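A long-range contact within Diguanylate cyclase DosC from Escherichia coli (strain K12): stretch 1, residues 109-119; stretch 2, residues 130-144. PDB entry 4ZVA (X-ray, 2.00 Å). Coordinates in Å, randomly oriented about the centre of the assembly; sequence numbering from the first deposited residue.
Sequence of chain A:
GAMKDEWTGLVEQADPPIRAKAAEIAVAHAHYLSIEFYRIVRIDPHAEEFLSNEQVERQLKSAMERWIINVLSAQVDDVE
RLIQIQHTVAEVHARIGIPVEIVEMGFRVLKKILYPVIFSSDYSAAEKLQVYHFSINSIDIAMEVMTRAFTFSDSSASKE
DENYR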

# COMPACT_ATOMS: atom_id res chain seq x y z
N VAL A 109 3.31 2.67 -7.68
CA VAL A 109 3.01 2.70 -9.11
C VAL A 109 2.33 1.41 -9.54
O VAL A 109 1.33 1.44 -10.26
CB VAL A 109 4.29 2.91 -9.95
CG1 VAL A 109 4.00 2.71 -11.42
CG2 VAL A 109 4.88 4.29 -9.69
N LEU A 110 2.87 0.28 -9.08
CA LEU A 110 2.31 -1.03 -9.41
C LEU A 110 0.87 -1.16 -8.93
O LEU A 110 -0.01 -1.56 -9.69
CB LEU A 110 3.17 -2.14 -8.80
CG LEU A 110 2.66 -3.57 -9.03
CD1 LEU A 110 2.60 -3.88 -10.52
CD2 LEU A 110 3.54 -4.58 -8.29
N LYS A 111 0.63 -0.82 -7.67
CA LYS A 111 -0.71 -0.87 -7.11
C LYS A 111 -1.66 0.08 -7.84
O LYS A 111 -2.84 -0.22 -8.02
CB LYS A 111 -0.68 -0.54 -5.61
CG LYS A 111 -0.08 -1.64 -4.76
CD LYS A 111 -0.00 -1.25 -3.29
CE LYS A 111 1.08 -0.21 -3.05
NZ LYS A 111 1.27 0.07 -1.60
N LYS A 112 -1.13 1.22 -8.27
CA LYS A 112 -1.93 2.22 -8.97
C LYS A 112 -2.43 1.71 -10.32
O LYS A 112 -3.61 1.86 -10.65
CB LYS A 112 -1.13 3.51 -9.17
CG LYS A 112 -1.88 4.57 -9.96
CD LYS A 112 -1.04 5.82 -10.17
CE LYS A 112 -1.75 6.81 -11.09
NZ LYS A 112 -0.96 8.06 -11.28
N ILE A 113 -1.54 1.11 -11.11
CA ILE A 113 -1.90 0.67 -12.45
C ILE A 113 -2.64 -0.67 -12.45
O ILE A 113 -3.24 -1.06 -13.45
CB ILE A 113 -0.66 0.55 -13.35
CG1 ILE A 113 0.32 -0.48 -12.79
CG2 ILE A 113 -0.00 1.91 -13.52
CD1 ILE A 113 1.52 -0.73 -13.70
N LEU A 114 -2.58 -1.38 -11.32
CA LEU A 114 -3.27 -2.66 -11.19
C LEU A 114 -4.78 -2.46 -11.12
O LEU A 114 -5.54 -3.28 -11.64
CB LEU A 114 -2.79 -3.41 -9.94
CG LEU A 114 -3.51 -4.73 -9.65
CD1 LEU A 114 -3.34 -5.71 -10.81
CD2 LEU A 114 -3.05 -5.34 -8.34
N TYR A 115 -5.22 -1.38 -10.49
CA TYR A 115 -6.65 -1.15 -10.29
C TYR A 115 -7.45 -1.05 -11.60
O TYR A 115 -8.47 -1.73 -11.73
CB TYR A 115 -6.89 0.10 -9.43
CG TYR A 115 -8.36 0.44 -9.26
CD1 TYR A 115 -9.14 -0.23 -8.33
CD2 TYR A 115 -8.96 1.43 -10.03
CE1 TYR A 115 -10.48 0.07 -8.16
CE2 TYR A 115 -10.29 1.74 -9.87
CZ TYR A 115 -11.05 1.06 -8.94
OH TYR A 115 -12.38 1.37 -8.77
N PRO A 116 -7.01 -0.21 -12.56
CA PRO A 116 -7.81 -0.13 -13.79
C PRO A 116 -7.91 -1.46 -14.53
O PRO A 116 -8.90 -1.71 -15.22
CB PRO A 116 -7.05 0.90 -14.63
CG PRO A 116 -6.28 1.70 -13.65
CD PRO A 116 -5.88 0.73 -12.60
N VAL A 117 -6.90 -2.30 -14.39
CA VAL A 117 -6.90 -3.63 -14.99
C VAL A 117 -7.99 -4.50 -14.36
O VAL A 117 -8.73 -5.20 -15.05
CB VAL A 117 -5.53 -4.32 -14.83
CG1 VAL A 117 -5.63 -5.81 -15.13
CG2 VAL A 117 -4.51 -3.66 -15.74
N ILE A 118 -8.10 -4.44 -13.03
CA ILE A 118 -9.13 -5.19 -12.31
C ILE A 118 -10.51 -4.58 -12.57
O ILE A 118 -11.49 -5.30 -12.74
CB ILE A 118 -8.84 -5.22 -10.80
CG1 ILE A 118 -7.53 -5.98 -10.53
CG2 ILE A 118 -9.98 -5.88 -10.04
CD1 ILE A 118 -7.16 -6.08 -9.07
N PHE A 119 -10.56 -3.26 -12.61
CA PHE A 119 -11.81 -2.56 -12.85
C PHE A 119 -12.38 -2.89 -14.23
O PHE A 119 -13.59 -2.96 -14.41
CB PHE A 119 -11.61 -1.05 -12.71
CG PHE A 119 -12.89 -0.26 -12.74
CD1 PHE A 119 -13.62 -0.06 -11.58
CD2 PHE A 119 -13.36 0.28 -13.92
CE1 PHE A 119 -14.80 0.67 -11.60
CE2 PHE A 119 -14.54 1.00 -13.95
CZ PHE A 119 -15.26 1.20 -12.79
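Stretch 2 (130-144) QVYHFSINSIDIAME

Stretch 2 is helical from Gln130 to Glu144, with an unbroken ladder of backbone hydrogen bonds. It runs nearly antiparallel to the helix of stretch 1, with 157° between the two N-to-C directions. The axes come within 10.3 Å of each other. Register is set by Lys111 CA to Ile136 CA, 6.8 Å, and by Ile118 CA to Tyr132 CA, 6.9 Å. The later residues of stretch 2 therefore lie by the early residues of stretch 1. The helix of stretch 1 is kinked at Pro116, whose nitrogen carries no hydrogen to bond the turn before.

Lys111 has the largest area covered by stretch 2. Its side chain sits as a knob among Ile136, Ile139, Asp140 and Met143. With chi angles m, t, m, t, it lays its carbon chain on the partner helix and brings its charge to an acid. CG lies 3.8 Å from Ile139 CG2 and 3.9 Å from Ile136 CD1. NZ then donates to Asp140 OD1 at 2.8 Å, a hydrogen bond within a salt bridge. Asp140 leaves its backbone sideways, but chi1 of -83° and chi2 of -13° bring the carboxylate nearer. Its OD2 is bonded elsewhere in the structure. Ile136 also starts sideways, and its m, m rotamer carries CD1 to the lysine chain.

Ile139 points toward stretch 1 in the m, t rotamer. Its extended CD1 reaches Leu114 CD2 at 4.0 Å and Leu110 CD2 at 4.1 Å. Both leucines are t, p. Leu114 CD2 also packs on Ser135 CB at 3.7 Å. Ser135 is m, which lets OG donate to Val131 O at 2.8 Å, one turn back. The hydroxyl is thus satisfied within its own helix, beside apolar neighbours. Ser138 makes the same kind of bond to Phe134 O, but it is out of reach of stretch 1.

Ile118 is also m, t and points toward stretch 2. Its CD1 lies 3.8 Å from Tyr132 CA and 4.0 Å from Val131 CG1.

Tyr115 and Tyr132 both have chi1 near 180°. They form an edge-to-face pair, with the edge of Tyr115 toward the face of Tyr132. The centroids are 5.1 Å apart and the planes meet at 71°. The closest atoms are Tyr115 CD1 and Tyr132 CE1, at 3.7 Å. Tyr132 leaves its backbone sideways, yet its end comes nearer to stretch 1. Its OH donates to a water at 2.6 Å, and that water donates to Lys111 O at 2.8 Å, bridging the two helices.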

# COMPACT_ATOMS: atom_id res chain seq x y z
N GLN A 130 -13.05 -7.74 -3.83
CA GLN A 130 -12.32 -8.76 -3.10
C GLN A 130 -11.00 -9.13 -3.78
O GLN A 130 -10.01 -9.41 -3.10
CB GLN A 130 -13.20 -10.00 -2.92
CG GLN A 130 -14.39 -9.75 -2.02
CD GLN A 130 -15.16 -11.01 -1.70
OE1 GLN A 130 -15.81 -11.59 -2.57
NE2 GLN A 130 -15.09 -11.44 -0.45
N VAL A 131 -10.99 -9.14 -5.10
CA VAL A 131 -9.77 -9.42 -5.85
C VAL A 131 -8.76 -8.29 -5.64
O VAL A 131 -7.58 -8.54 -5.43
CB VAL A 131 -10.05 -9.61 -7.35
CG1 VAL A 131 -8.76 -9.59 -8.15
CG2 VAL A 131 -10.80 -10.91 -7.59
N TYR A 132 -9.25 -7.06 -5.71
CA TYR A 132 -8.40 -5.89 -5.51
C TYR A 132 -7.85 -5.86 -4.08
O TYR A 132 -6.69 -5.54 -3.87
CB TYR A 132 -9.20 -4.62 -5.81
CG TYR A 132 -8.45 -3.33 -5.58
CD1 TYR A 132 -7.32 -3.01 -6.32
CD2 TYR A 132 -8.90 -2.41 -4.64
CE1 TYR A 132 -6.65 -1.82 -6.12
CE2 TYR A 132 -8.24 -1.22 -4.44
CZ TYR A 132 -7.11 -0.93 -5.17
OH TYR A 132 -6.45 0.26 -4.96
N HIS A 133 -8.69 -6.22 -3.11
CA HIS A 133 -8.27 -6.27 -1.71
C HIS A 133 -7.16 -7.30 -1.49
O HIS A 133 -6.12 -6.97 -0.91
CB HIS A 133 -9.46 -6.60 -0.81
CG HIS A 133 -9.08 -6.91 0.61
ND1 HIS A 133 -9.26 -8.16 1.17
CD2 HIS A 133 -8.51 -6.14 1.56
CE1 HIS A 133 -8.83 -8.14 2.42
NE2 HIS A 133 -8.37 -6.93 2.68
N PHE A 134 -7.39 -8.53 -1.94
CA PHE A 134 -6.38 -9.58 -1.83
C PHE A 134 -5.08 -9.16 -2.49
O PHE A 134 -3.99 -9.39 -1.95
CB PHE A 134 -6.89 -10.88 -2.46
CG PHE A 134 -5.86 -11.98 -2.46
CD1 PHE A 134 -5.63 -12.73 -1.32
CD2 PHE A 134 -5.14 -12.27 -3.61
CE1 PHE A 134 -4.69 -13.75 -1.32
CE2 PHE A 134 -4.20 -13.29 -3.61
CZ PHE A 134 -3.97 -14.02 -2.47
N SER A 135 -5.19 -8.52 -3.65
CA SER A 135 -4.03 -8.07 -4.41
C SER A 135 -3.26 -6.98 -3.67
O SER A 135 -2.04 -7.03 -3.60
CB SER A 135 -4.45 -7.56 -5.79
OG SER A 135 -5.05 -8.60 -6.56
N ILE A 136 -3.98 -6.00 -3.13
CA ILE A 136 -3.34 -4.92 -2.39
C ILE A 136 -2.61 -5.47 -1.16
O ILE A 136 -1.45 -5.15 -0.92
CB ILE A 136 -4.35 -3.85 -1.94
CG1 ILE A 136 -4.87 -3.07 -3.16
CG2 ILE A 136 -3.71 -2.88 -0.96
CD1 ILE A 136 -3.78 -2.36 -3.94
N ASN A 137 -3.30 -6.30 -0.38
CA ASN A 137 -2.72 -6.88 0.82
C ASN A 137 -1.53 -7.78 0.49
O ASN A 137 -0.55 -7.81 1.23
CB ASN A 137 -3.77 -7.66 1.60
CG ASN A 137 -4.67 -6.76 2.43
OD1 ASN A 137 -4.68 -5.54 2.24
ND2 ASN A 137 -5.43 -7.35 3.33
N SER A 138 -1.61 -8.50 -0.62
CA SER A 138 -0.51 -9.36 -1.07
C SER A 138 0.71 -8.55 -1.47
O SER A 138 1.84 -8.90 -1.13
CB SER A 138 -0.96 -10.24 -2.24
OG SER A 138 -1.94 -11.17 -1.82
N ILE A 139 0.49 -7.48 -2.22
CA ILE A 139 1.59 -6.64 -2.68
C ILE A 139 2.24 -5.94 -1.48
O ILE A 139 3.47 -5.84 -1.40
CB ILE A 139 1.12 -5.61 -3.72
CG1 ILE A 139 0.70 -6.33 -5.01
CG2 ILE A 139 2.23 -4.61 -4.03
CD1 ILE A 139 0.21 -5.41 -6.09
N ASP A 140 1.41 -5.46 -0.56
CA ASP A 140 1.91 -4.77 0.63
C ASP A 140 2.71 -5.68 1.57
O ASP A 140 3.74 -5.27 2.09
CB ASP A 140 0.75 -4.14 1.40
CG ASP A 140 0.33 -2.80 0.84
OD1 ASP A 140 1.09 -2.23 0.03
OD2 ASP A 140 -0.75 -2.30 1.23
N ILE A 141 2.22 -6.90 1.79
CA ILE A 141 2.93 -7.84 2.65
C ILE A 141 4.28 -8.20 2.02
O ILE A 141 5.28 -8.37 2.73
CB ILE A 141 2.10 -9.13 2.94
CG1 ILE A 141 2.75 -9.96 4.04
CG2 ILE A 141 1.90 -9.98 1.71
CD1 ILE A 141 2.62 -9.36 5.41
N ALA A 142 4.31 -8.32 0.70
CA ALA A 142 5.55 -8.61 -0.02
C ALA A 142 6.52 -7.45 0.07
O ALA A 142 7.73 -7.65 0.23
CB ALA A 142 5.25 -8.95 -1.47
N MET A 143 6.00 -6.23 -0.01
CA MET A 143 6.85 -5.04 0.08
C MET A 143 7.53 -4.94 1.44
O MET A 143 8.70 -4.58 1.53
CB MET A 143 6.04 -3.76 -0.18
CG MET A 143 6.85 -2.50 0.07
SD MET A 143 6.07 -0.97 -0.48
CE MET A 143 4.72 -0.84 0.69
N GLU A 144 6.78 -5.25 2.49
CA GLU A 144 7.34 -5.16 3.84
C GLU A 144 8.48 -6.16 4.01
O GLU A 144 9.51 -5.82 4.59
CB GLU A 144 6.26 -5.40 4.89
CG GLU A 144 6.79 -5.29 6.32
CD GLU A 144 5.68 -5.32 7.37
OE1 GLU A 144 4.55 -4.89 7.06
OE2 GLU A 144 5.95 -5.80 8.49
O HOH W 1 -4.69 1.24 -6.54